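Local coordinates for prepilin (Salmonella typhi, PDB 3FHV), which probably assembles as the subunit of the type IVb pilus and, in adhesion to the host, interacts with the chloride channel CFTR, at residues T21-M25 with M39-L43; F89-K95 with N148-Y154; M25-D29 with G84-G88; S105-S109 with A127-A131. All coordinates share one frame; numbering follows the deposited sequence.

Contact 1: residues T21-M25 with M39-L43; sequences TIGMM and MTDTL
Met-24 and Leu-43 lead the apolar contacts between the last turn of helix 8-25 and the body of helix 36-45. The short axes stay 11.5 Å apart at closest approach and run at 98° to one another, so the gap is bridged by side chains, chiefly methionines. Met-24 is extended out to its sulfur, with CG anti to the backbone N, and then bends at the last bond (chi3 87°). This lays its CE against Leu-43 CD2 at 3.7 Å, while its SD rests on Thr-42 CG2 at 3.8 Å, the two side chains crossing nearly at right angles.

The second apolar group converges on one methyl. Met-39 sends an extended chain across, and its CE sits 3.7 Å from Met-25 SD and 3.8 Å from Thr-21 CG2.

Polar atoms are present but not paired across the interface, which has no hydrogen bond of its own. Thr-21 OG1 lies 3.4 Å from both Leu-43 CD1 and Leu-43 CD2, close packing that the hydroxyl can accept because its hydrogen bond is made to Leu-17 O within its own helix. Thr-42 OG1 is likewise engaged by Lys-38 O, and its methyl is the part that meets Met-24.

Phe-33, in the loop joining the helices, touches all three methionines and Thr-42, and Phe-89 of strand 88-96 packs on Thr-21 and Met-39. Near-perpendicular, methionine-rich packing thus sets helix 36-45 across the end of the long N-terminal helix, which in type IV pilins lies against the antiparallel sheet.

Contact 2: residues F89-K95 with N148-Y154; sequences FTITTNK and NTLVFNY
Asn-148 O and Lys-95 N lie close at the start of the pairing, but the angle is too poor for a hydrogen bond; Lys-95 N instead donates to a water, which also bonds Thr-149 OG1. The CG2 of Thr-149 packs on Thr-92 CG2 at 3.7 Å.

Leu-150 forms the first firm pair. Its N reaches Thr-93 O at 2.9 Å and its O receives Thr-93 N at 2.8 Å, each donor lying in the carbonyl plane. Thr-93 holds OG1 anti to its backbone N (chi1 -180°), bonded to the hydroxyl of Tyr-14, which lays CG2 beside Leu-150 CB. Val-151 is in a non-hydrogen-bonded pair, and both its methyls touch Thr-92 OG1 at 3.7 Å.

Phe-152 N donates to Ile-91 O (2.8 Å), tilted 27° from that carbonyl plane, and Phe-152 O accepts Ile-91 N (2.9 Å). At Tyr-154 the angle between its N and Phe-89 O is poor, and the buried Phe-89 N and Tyr-154 O have no partner in the model. The Tyr-154 ring is nearly parallel to that of Phe-89 (19° between planes) but offset so far that the rings barely overlap, centroids 4.9 Å apart, with Tyr-154 CB over the Phe-89 face. Ile-91 CD1 packs on Tyr-154 CE2 at 3.9 Å.

Helices 8-25 and 98-111 cover this face. Placing the C-terminal strand between 88-96 and 116-119 gives the non-consecutive strand order known from type IVb pilin heads.

Contact 3: residues M25-D29 with G84-G88; sequences MKGVD and GFNNG
Asn-86 reaches across to Val-28, the last residue of a type I beta turn that runs from Met-25 to Val-28 as the chain leaves helix 8-25. Inside the turn Val-28 N bonds Met-25 O at 3.1 Å. The Val-28 carbonyl faces the 84-88 loop of the pilin head. With CG anti to its own carbonyl carbon (chi1 -51°), Asn-86 carries its amide to that oxygen: ND2 donates to Val-28 O along an almost straight line (173° at the hydrogen), and the oxygen lies practically in the amide plane. The modelled separation of 2.5 Å between Asn-86 ND2 and Val-28 O is unusually short, so its exact length is doubtful. The same nitrogen stands 3.0 Å from Met-25 O, but the angle there is too poor for a second bond.

Val-28 holds CG2 between its backbone N and carbonyl carbon, the crowded position, beside the Asn-86 amide; the 3.1 Å between Val-28 CG2 and Asn-86 ND2 is equally doubtful.

Phe-85, the preceding residue, has CG anti to the backbone N and brings its ring alongside the Asn-86 amide. ND2 of Asn-86 hangs over one face of that ring, 3.5 Å above the plane and displaced toward the rim, while Lys-26 CA lies at the ring edge, 4.4 Å from Phe-85 CZ. Phe-85 is poorly ordered, so its place is less certain. The end of the Asp-29 side chain approaches the same ring, its carboxylate turned 42° from the ring plane, with OD1 3.7 Å from Phe-85 CE1.

Contact 4: residues S105-S109 with A127-A131; sequences STGMS and AKVTA
Ser-109 OG accepts the backbone N-H of Val-129 at 2.9 Å, a nearly linear bond (169° at the hydrogen). The hydroxyl stands anti to the serine's own nitrogen (chi1 176°), a torsion that directs it off helix 98-111 onto the loop chain at Val-129. Beside the bond, Val-129 CB and Ser-109 CB meet at 4.0 Å, and Val-129 CG1 packs on Ser-105 OG at 3.8 Å. One turn before Ser-109, Thr-106 packs mainly through its methyl: CG2 lies 3.5 Å from Ala-131 N and equally far from Thr-130 C, with Thr-106 CA near Val-129 O.

A water sits 2.9 Å from both Ser-109 O and Ala-127 O; it has more acceptors nearby than protons, so it need not serve both at once.

These contacts fasten the segment leading into helix 131-137 to helix 98-111, within the C-terminal region that the Cys-101 to Cys-138 disulfide closes, as in the disulfide-bounded region of type IV pilins.

The next shell fixes the participating groups. Ser-105 OG bonds Cys-101 O, one turn back in the helix, and also lies against the Val-129 methyl. Thr-106 OG1 is turned to the helix backbone, where it bonds Val-102 O. Val-129 is covered further by Ile-119 and Ala-134. On the loop side Lys-128 N bonds Asp-126 OD1, and Thr-130 is the N-cap of helix 131-137, its OG1 paired with Ile-133 N.

Contact 2 lies nearest the centre of the chain, its own centre about 4 Å away, and joins strands of the main sheet through regular backbone bonds. Contact 1 is partly buried, without a hydrogen bond across it, held by methionine, leucine and threonine packing, whereas contact 3 is a surface contact carried mainly by one side-chain amide; the two share Met-25 at the end of helix 8-25. Contact 4, also partly buried, mixes a serine bond with packing and lies about 24 Å from contact 1, centre to centre, on the opposite side of the chain's centre. Contact 2 touches contacts 1 and 4, the latter where Phe-152 and Tyr-154 meet Met-108; contact 3 merely adjoins it in sequence.

Contact 1: residues T21-M25 with M39-L43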
loop_
_atom_site.group_PDB
_atom_site.type_symbol
_atom_site.label_atom_id
_atom_site.label_comp_id
_atom_site.label_asym_id
_atom_site.label_seq_id
_atom_site.Cartn_x
_atom_site.Cartn_y
_atom_site.Cartn_z
ATOM N N THR A 21 -1.918 -1.267 -9.267
ATOM C CA THR A 21 -2.253 -1.755 -10.591
ATOM C C THR A 21 -1.423 -1.038 -11.656
ATOM O O THR A 21 -0.921 -1.671 -12.584
ATOM C CB THR A 21 -3.765 -1.573 -10.876
ATOM O OG1 THR A 21 -4.519 -2.269 -9.874
ATOM C CG2 THR A 21 -4.128 -2.143 -12.246
ATOM N N ILE A 22 -1.288 0.281 -11.537
ATOM C CA ILE A 22 -0.490 1.033 -12.504
ATOM C C ILE A 22 0.947 0.501 -12.470
ATOM O O ILE A 22 1.577 0.309 -13.515
ATOM C CB ILE A 22 -0.513 2.546 -12.183
ATOM C CG1 ILE A 22 -1.893 3.114 -12.532
ATOM C CG2 ILE A 22 0.581 3.275 -12.963
ATOM C CD1 ILE A 22 -2.192 4.461 -11.915
ATOM N N GLY A 23 1.452 0.240 -11.268
ATOM C CA GLY A 23 2.803 -0.284 -11.128
ATOM C C GLY A 23 2.949 -1.635 -11.811
ATOM O O GLY A 23 3.930 -1.885 -12.517
ATOM N N MET A 24 1.970 -2.510 -11.608
ATOM C CA MET A 24 1.993 -3.835 -12.216
ATOM C C MET A 24 1.885 -3.771 -13.739
ATOM O O MET A 24 2.581 -4.496 -14.442
ATOM C CB MET A 24 0.849 -4.695 -11.671
ATOM C CG MET A 24 0.757 -6.077 -12.303
ATOM S SD MET A 24 -0.575 -7.093 -11.625
ATOM C CE MET A 24 -1.921 -6.615 -12.631
ATOM N N MET A 25 1.014 -2.906 -14.247
ATOM C CA MET A 25 0.829 -2.799 -15.691
ATOM C C MET A 25 2.051 -2.271 -16.433
ATOM O O MET A 25 2.253 -2.587 -17.606
ATOM C CB MET A 25 -0.400 -1.937 -16.005
ATOM C CG MET A 25 -1.721 -2.591 -15.624
ATOM S SD MET A 25 -1.992 -4.172 -16.465
ATOM C CE MET A 25 -1.181 -5.275 -15.384
ATOM N N MET A 39 -7.437 -10.453 -13.968
ATOM C CA MET A 39 -6.649 -9.289 -13.586
ATOM C C MET A 39 -6.724 -9.059 -12.077
ATOM O O MET A 39 -5.716 -8.718 -11.438
ATOM C CB MET A 39 -7.157 -8.052 -14.336
ATOM C CG MET A 39 -6.378 -6.778 -14.047
ATOM S SD MET A 39 -6.850 -5.444 -15.163
ATOM C CE MET A 39 -5.410 -4.381 -15.019
ATOM N N THR A 40 -7.917 -9.251 -11.519
ATOM C CA THR A 40 -8.129 -9.055 -10.089
ATOM C C THR A 40 -7.400 -10.138 -9.289
ATOM O O THR A 40 -6.789 -9.851 -8.265
ATOM C CB THR A 40 -9.638 -9.047 -9.754
ATOM O OG1 THR A 40 -10.265 -7.928 -10.403
ATOM C CG2 THR A 40 -9.864 -8.927 -8.244
ATOM N N ASP A 41 -7.441 -11.378 -9.763
ATOM C CA ASP A 41 -6.751 -12.460 -9.061
ATOM C C ASP A 41 -5.236 -12.217 -9.043
ATOM O O ASP A 41 -4.581 -12.427 -8.021
ATOM C CB ASP A 41 -7.034 -13.813 -9.717
ATOM C CG ASP A 41 -6.179 -14.918 -9.132
ATOM O OD1 ASP A 41 -6.529 -15.442 -8.054
ATOM O OD2 ASP A 41 -5.137 -15.242 -9.741
ATOM N N THR A 42 -4.685 -11.772 -10.175
ATOM C CA THR A 42 -3.255 -11.491 -10.276
ATOM C C THR A 42 -2.851 -10.412 -9.269
ATOM O O THR A 42 -1.828 -10.536 -8.586
ATOM C CB THR A 42 -2.867 -11.021 -11.701
ATOM O OG1 THR A 42 -3.289 -11.998 -12.665
ATOM C CG2 THR A 42 -1.366 -10.828 -11.809
ATOM N N LEU A 43 -3.656 -9.354 -9.177
ATOM C CA LEU A 43 -3.389 -8.263 -8.246
ATOM C C LEU A 43 -3.420 -8.766 -6.808
ATOM O O LEU A 43 -2.556 -8.430 -6.000
ATOM C CB LEU A 43 -4.416 -7.140 -8.439
ATOM C CG LEU A 43 -4.129 -6.278 -9.665
ATOM C CD1 LEU A 43 -5.391 -5.543 -10.117
ATOM C CD2 LEU A 43 -2.998 -5.308 -9.330
#

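Contact 2: residues F89-K95 with N148-Y154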
loop_
_atom_site.group_PDB
_atom_site.type_symbol
_atom_site.label_atom_id
_atom_site.label_comp_id
_atom_site.label_asym_id
_atom_site.label_seq_id
_atom_site.Cartn_x
_atom_site.Cartn_y
_atom_site.Cartn_z
ATOM N N PHE A 89 -7.461 0.675 -17.350
ATOM C CA PHE A 89 -8.236 -0.318 -16.626
ATOM C C PHE A 89 -9.246 0.435 -15.782
ATOM O O PHE A 89 -9.181 1.661 -15.671
ATOM C CB PHE A 89 -7.321 -1.168 -15.730
ATOM C CG PHE A 89 -6.606 -0.383 -14.663
ATOM C CD1 PHE A 89 -7.171 -0.208 -13.402
ATOM C CD2 PHE A 89 -5.363 0.194 -14.925
ATOM C CE1 PHE A 89 -6.506 0.528 -12.417
ATOM C CE2 PHE A 89 -4.696 0.928 -13.952
ATOM C CZ PHE A 89 -5.270 1.096 -12.692
ATOM N N THR A 90 -10.189 -0.300 -15.208
ATOM C CA THR A 90 -11.204 0.292 -14.355
ATOM C C THR A 90 -11.244 -0.465 -13.036
ATOM O O THR A 90 -10.879 -1.638 -12.973
ATOM C CB THR A 90 -12.625 0.193 -14.968
ATOM O OG1 THR A 90 -12.926 -1.181 -15.262
ATOM C CG2 THR A 90 -12.737 1.028 -16.234
ATOM N N ILE A 91 -11.660 0.225 -11.979
ATOM C CA ILE A 91 -11.841 -0.409 -10.679
ATOM C C ILE A 91 -13.314 -0.158 -10.407
ATOM O O ILE A 91 -13.737 0.991 -10.259
ATOM C CB ILE A 91 -11.016 0.249 -9.550
ATOM C CG1 ILE A 91 -9.516 0.081 -9.820
ATOM C CG2 ILE A 91 -11.371 -0.413 -8.201
ATOM C CD1 ILE A 91 -8.639 0.663 -8.717
ATOM N N THR A 92 -14.091 -1.234 -10.374
ATOM C CA THR A 92 -15.522 -1.148 -10.131
ATOM C C THR A 92 -15.816 -1.670 -8.735
ATOM O O THR A 92 -15.287 -2.707 -8.338
ATOM C CB THR A 92 -16.315 -2.015 -11.146
ATOM O OG1 THR A 92 -16.065 -1.544 -12.473
ATOM C CG2 THR A 92 -17.820 -1.945 -10.866
ATOM N N THR A 93 -16.654 -0.954 -7.990
ATOM C CA THR A 93 -17.033 -1.402 -6.652
ATOM C C THR A 93 -18.560 -1.353 -6.580
ATOM O O THR A 93 -19.172 -0.330 -6.892
ATOM C CB THR A 93 -16.368 -0.536 -5.558
ATOM O OG1 THR A 93 -16.766 -1.016 -4.265
ATOM C CG2 THR A 93 -16.735 0.941 -5.722
ATOM N N ASN A 94 -19.155 -2.473 -6.173
ATOM C CA ASN A 94 -20.610 -2.639 -6.121
ATOM C C ASN A 94 -21.325 -2.549 -4.774
ATOM O O ASN A 94 -20.732 -2.747 -3.715
ATOM C CB ASN A 94 -20.967 -3.989 -6.747
ATOM C CG ASN A 94 -20.505 -4.108 -8.174
ATOM O OD1 ASN A 94 -21.109 -3.539 -9.078
ATOM N ND2 ASN A 94 -19.418 -4.844 -8.388
ATOM N N LYS A 95 -22.626 -2.274 -4.856
ATOM C CA LYS A 95 -23.504 -2.184 -3.700
ATOM C C LYS A 95 -23.007 -1.221 -2.633
ATOM O O LYS A 95 -23.108 -1.487 -1.433
ATOM C CB LYS A 95 -23.707 -3.584 -3.101
ATOM C CG LYS A 95 -24.272 -4.594 -4.108
ATOM C CD LYS A 95 -24.666 -5.890 -3.431
ATOM C CE LYS A 95 -25.587 -6.723 -4.308
ATOM N NZ LYS A 95 -26.074 -7.936 -3.580
ATOM N N ASN A 148 -25.438 1.460 -5.064
ATOM C CA ASN A 148 -24.566 2.167 -5.995
ATOM C C ASN A 148 -23.378 1.388 -6.534
ATOM O O ASN A 148 -22.746 0.610 -5.813
ATOM C CB ASN A 148 -24.056 3.454 -5.339
ATOM C CG ASN A 148 -25.174 4.419 -5.010
ATOM O OD1 ASN A 148 -25.797 4.983 -5.904
ATOM N ND2 ASN A 148 -25.438 4.613 -3.716
ATOM N N THR A 149 -23.098 1.599 -7.819
ATOM C CA THR A 149 -21.953 0.993 -8.486
ATOM C C THR A 149 -21.035 2.159 -8.861
ATOM O O THR A 149 -21.451 3.071 -9.566
ATOM C CB THR A 149 -22.352 0.265 -9.792
ATOM O OG1 THR A 149 -23.280 -0.779 -9.493
ATOM C CG2 THR A 149 -21.120 -0.343 -10.471
ATOM N N LEU A 150 -19.798 2.129 -8.380
ATOM C CA LEU A 150 -18.836 3.180 -8.686
ATOM C C LEU A 150 -17.758 2.581 -9.571
ATOM O O LEU A 150 -17.347 1.435 -9.375
ATOM C CB LEU A 150 -18.198 3.731 -7.398
ATOM C CG LEU A 150 -19.088 4.503 -6.405
ATOM C CD1 LEU A 150 -18.270 4.917 -5.173
ATOM C CD2 LEU A 150 -19.650 5.732 -7.090
ATOM N N VAL A 151 -17.326 3.338 -10.573
ATOM C CA VAL A 151 -16.262 2.868 -11.450
ATOM C C VAL A 151 -15.197 3.949 -11.552
ATOM O O VAL A 151 -15.509 5.112 -11.791
ATOM C CB VAL A 151 -16.773 2.541 -12.876
ATOM C CG1 VAL A 151 -15.640 1.937 -13.697
ATOM C CG2 VAL A 151 -17.941 1.570 -12.810
ATOM N N PHE A 152 -13.943 3.558 -11.351
ATOM C CA PHE A 152 -12.831 4.491 -11.430
ATOM C C PHE A 152 -11.964 4.097 -12.627
ATOM O O PHE A 152 -11.449 2.978 -12.692
ATOM C CB PHE A 152 -12.029 4.444 -10.125
ATOM C CG PHE A 152 -12.890 4.514 -8.891
ATOM C CD1 PHE A 152 -13.762 5.583 -8.692
ATOM C CD2 PHE A 152 -12.838 3.507 -7.934
ATOM C CE1 PHE A 152 -14.576 5.645 -7.555
ATOM C CE2 PHE A 152 -13.639 3.555 -6.800
ATOM C CZ PHE A 152 -14.515 4.628 -6.604
ATOM N N ASN A 153 -11.807 5.022 -13.568
ATOM C CA ASN A 153 -10.971 4.788 -14.740
ATOM C C ASN A 153 -9.594 5.429 -14.602
ATOM O O ASN A 153 -9.349 6.201 -13.675
ATOM C CB ASN A 153 -11.665 5.300 -16.003
ATOM C CG ASN A 153 -12.763 4.370 -16.481
ATOM O OD1 ASN A 153 -13.919 4.494 -16.076
ATOM N ND2 ASN A 153 -12.406 3.430 -17.350
ATOM N N TYR A 154 -8.700 5.105 -15.530
ATOM C CA TYR A 154 -7.268 5.245 -15.297
ATOM C C TYR A 154 -6.491 5.230 -16.609
ATOM O O TYR A 154 -6.444 4.213 -17.301
ATOM C CB TYR A 154 -6.764 4.133 -14.374
ATOM C CG TYR A 154 -7.051 4.376 -12.910
ATOM C CD1 TYR A 154 -6.393 5.379 -12.211
ATOM C CD2 TYR A 154 -7.979 3.602 -12.227
ATOM C CE1 TYR A 154 -6.652 5.604 -10.871
ATOM C CE2 TYR A 154 -8.245 3.819 -10.888
ATOM C CZ TYR A 154 -7.578 4.821 -10.215
ATOM O OH TYR A 154 -7.839 5.042 -8.882
HETATM O O HOH W 1 -24.478 -2.088 -7.179
#

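Contact 3: residues M25-D29 with G84-G88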
loop_
_atom_site.group_PDB
_atom_site.type_symbol
_atom_site.label_atom_id
_atom_site.label_comp_id
_atom_site.label_asym_id
_atom_site.label_seq_id
_atom_site.Cartn_x
_atom_site.Cartn_y
_atom_site.Cartn_z
ATOM N N MET A 25 1.014 -2.906 -14.247
ATOM C CA MET A 25 0.829 -2.799 -15.691
ATOM C C MET A 25 2.051 -2.271 -16.433
ATOM O O MET A 25 2.253 -2.587 -17.606
ATOM C CB MET A 25 -0.400 -1.937 -16.005
ATOM C CG MET A 25 -1.721 -2.591 -15.624
ATOM S SD MET A 25 -1.992 -4.172 -16.465
ATOM C CE MET A 25 -1.181 -5.275 -15.384
ATOM N N LYS A 26 2.869 -1.474 -15.758
ATOM C CA LYS A 26 4.070 -0.939 -16.389
ATOM C C LYS A 26 5.021 -2.072 -16.770
ATOM O O LYS A 26 5.890 -1.904 -17.626
ATOM C CB LYS A 26 4.784 0.036 -15.447
ATOM C CG LYS A 26 4.040 1.337 -15.245
ATOM C CD LYS A 26 4.837 2.309 -14.393
ATOM C CE LYS A 26 4.100 3.633 -14.256
ATOM N NZ LYS A 26 4.821 4.581 -13.367
ATOM N N GLY A 27 4.843 -3.225 -16.132
ATOM C CA GLY A 27 5.695 -4.366 -16.411
ATOM C C GLY A 27 5.144 -5.345 -17.432
ATOM O O GLY A 27 5.833 -6.288 -17.817
ATOM N N VAL A 28 3.907 -5.138 -17.870
ATOM C CA VAL A 28 3.309 -6.033 -18.853
ATOM C C VAL A 28 3.504 -5.494 -20.263
ATOM O O VAL A 28 3.246 -4.324 -20.538
ATOM C CB VAL A 28 1.795 -6.248 -18.596
ATOM C CG1 VAL A 28 1.580 -6.754 -17.180
ATOM C CG2 VAL A 28 1.027 -4.961 -18.826
ATOM N N ASP A 29 3.975 -6.359 -21.153
ATOM C CA ASP A 29 4.208 -5.982 -22.537
ATOM C C ASP A 29 4.033 -7.195 -23.438
ATOM O O ASP A 29 4.543 -8.272 -23.141
ATOM C CB ASP A 29 5.621 -5.418 -22.693
ATOM C CG ASP A 29 5.829 -4.150 -21.898
ATOM O OD1 ASP A 29 5.182 -3.129 -22.221
ATOM O OD2 ASP A 29 6.633 -4.175 -20.944
ATOM N N GLY A 84 0.548 -0.803 -29.496
ATOM C CA GLY A 84 1.604 -0.015 -28.889
ATOM C C GLY A 84 1.847 -0.385 -27.438
ATOM O O GLY A 84 2.462 -1.413 -27.146
ATOM N N PHE A 85 1.364 0.455 -26.529
ATOM C CA PHE A 85 1.528 0.222 -25.098
ATOM C C PHE A 85 0.183 -0.136 -24.470
ATOM O O PHE A 85 -0.867 0.049 -25.086
ATOM C CB PHE A 85 2.100 1.474 -24.424
ATOM C CG PHE A 85 2.456 1.280 -22.976
ATOM C CD1 PHE A 85 3.457 0.387 -22.606
ATOM C CD2 PHE A 85 1.791 1.991 -21.982
ATOM C CE1 PHE A 85 3.789 0.203 -21.263
ATOM C CE2 PHE A 85 2.115 1.815 -20.637
ATOM C CZ PHE A 85 3.116 0.920 -20.278
ATOM N N ASN A 86 0.224 -0.649 -23.244
ATOM C CA ASN A 86 -0.988 -1.037 -22.530
ATOM C C ASN A 86 -1.927 0.150 -22.354
ATOM O O ASN A 86 -1.487 1.264 -22.068
ATOM C CB ASN A 86 -0.637 -1.595 -21.147
ATOM C CG ASN A 86 0.414 -2.685 -21.204
ATOM O OD1 ASN A 86 0.224 -3.716 -21.848
ATOM N ND2 ASN A 86 1.534 -2.458 -20.525
ATOM N N ASN A 87 -3.224 -0.092 -22.524
ATOM C CA ASN A 87 -4.214 0.965 -22.362
ATOM C C ASN A 87 -4.512 1.160 -20.880
ATOM O O ASN A 87 -3.600 1.134 -20.053
ATOM C CB ASN A 87 -5.497 0.618 -23.119
ATOM C CG ASN A 87 -5.306 0.643 -24.621
ATOM O OD1 ASN A 87 -4.918 1.663 -25.191
ATOM N ND2 ASN A 87 -5.578 -0.480 -25.272
ATOM N N GLY A 88 -5.781 1.348 -20.540
ATOM C CA GLY A 88 -6.124 1.551 -19.146
ATOM C C GLY A 88 -6.890 0.406 -18.516
ATOM O O GLY A 88 -6.958 -0.698 -19.056
#

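Contact 4: residues S105-S109 with A127-A131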
loop_
_atom_site.group_PDB
_atom_site.type_symbol
_atom_site.label_atom_id
_atom_site.label_comp_id
_atom_site.label_asym_id
_atom_site.label_seq_id
_atom_site.Cartn_x
_atom_site.Cartn_y
_atom_site.Cartn_z
ATOM N N SER A 105 -16.890 8.930 -4.030
ATOM C CA SER A 105 -16.837 9.525 -5.355
ATOM C C SER A 105 -16.196 10.911 -5.305
ATOM O O SER A 105 -15.345 11.230 -6.136
ATOM C CB SER A 105 -18.242 9.599 -5.983
ATOM O OG SER A 105 -19.098 10.444 -5.242
ATOM N N THR A 106 -16.580 11.733 -4.329
ATOM C CA THR A 106 -15.989 13.062 -4.242
ATOM C C THR A 106 -14.526 12.971 -3.837
ATOM O O THR A 106 -13.689 13.733 -4.323
ATOM C CB THR A 106 -16.752 13.977 -3.257
ATOM O OG1 THR A 106 -16.787 13.382 -1.952
ATOM C CG2 THR A 106 -18.175 14.197 -3.754
ATOM N N GLY A 107 -14.212 12.027 -2.959
ATOM C CA GLY A 107 -12.833 11.856 -2.531
ATOM C C GLY A 107 -11.907 11.483 -3.680
ATOM O O GLY A 107 -10.795 12.011 -3.791
ATOM N N MET A 108 -12.363 10.575 -4.541
ATOM C CA MET A 108 -11.561 10.139 -5.684
ATOM C C MET A 108 -11.405 11.296 -6.673
ATOM O O MET A 108 -10.384 11.408 -7.353
ATOM C CB MET A 108 -12.212 8.933 -6.380
ATOM C CG MET A 108 -12.263 7.644 -5.537
ATOM S SD MET A 108 -10.646 6.963 -5.038
ATOM C CE MET A 108 -10.061 6.342 -6.606
ATOM N N SER A 109 -12.421 12.152 -6.754
ATOM C CA SER A 109 -12.361 13.311 -7.642
ATOM C C SER A 109 -11.272 14.268 -7.152
ATOM O O SER A 109 -10.423 14.708 -7.926
ATOM C CB SER A 109 -13.698 14.055 -7.657
ATOM O OG SER A 109 -13.605 15.237 -8.445
ATOM N N ALA A 127 -13.420 13.520 -14.725
ATOM C CA ALA A 127 -12.945 13.128 -13.399
ATOM C C ALA A 127 -13.289 14.137 -12.311
ATOM O O ALA A 127 -12.617 14.216 -11.276
ATOM C CB ALA A 127 -11.430 12.881 -13.428
ATOM N N LYS A 128 -14.334 14.921 -12.540
ATOM C CA LYS A 128 -14.744 15.884 -11.537
ATOM C C LYS A 128 -16.118 15.510 -10.997
ATOM O O LYS A 128 -17.098 15.456 -11.739
ATOM C CB LYS A 128 -14.779 17.304 -12.112
ATOM C CG LYS A 128 -15.233 18.340 -11.087
ATOM C CD LYS A 128 -15.191 19.760 -11.619
ATOM C CE LYS A 128 -15.693 20.738 -10.561
ATOM N NZ LYS A 128 -15.681 22.154 -11.027
ATOM N N VAL A 129 -16.182 15.220 -9.703
ATOM C CA VAL A 129 -17.447 14.880 -9.074
ATOM C C VAL A 129 -17.545 15.708 -7.799
ATOM O O VAL A 129 -16.696 15.599 -6.916
ATOM C CB VAL A 129 -17.543 13.374 -8.716
ATOM C CG1 VAL A 129 -18.847 13.103 -7.964
ATOM C CG2 VAL A 129 -17.494 12.525 -9.974
ATOM N N THR A 130 -18.573 16.550 -7.725
ATOM C CA THR A 130 -18.800 17.410 -6.566
ATOM C C THR A 130 -19.773 16.749 -5.600
ATOM O O THR A 130 -20.474 15.809 -5.959
ATOM C CB THR A 130 -19.411 18.769 -6.984
ATOM O OG1 THR A 130 -20.606 18.535 -7.741
ATOM C CG2 THR A 130 -18.422 19.580 -7.827
ATOM N N ALA A 131 -19.811 17.249 -4.370
ATOM C CA ALA A 131 -20.706 16.706 -3.365
ATOM C C ALA A 131 -22.135 16.863 -3.874
ATOM O O ALA A 131 -22.975 15.995 -3.663
ATOM C CB ALA A 131 -20.521 17.455 -2.040
HETATM O O HOH W 2 -9.826 14.491 -10.719
#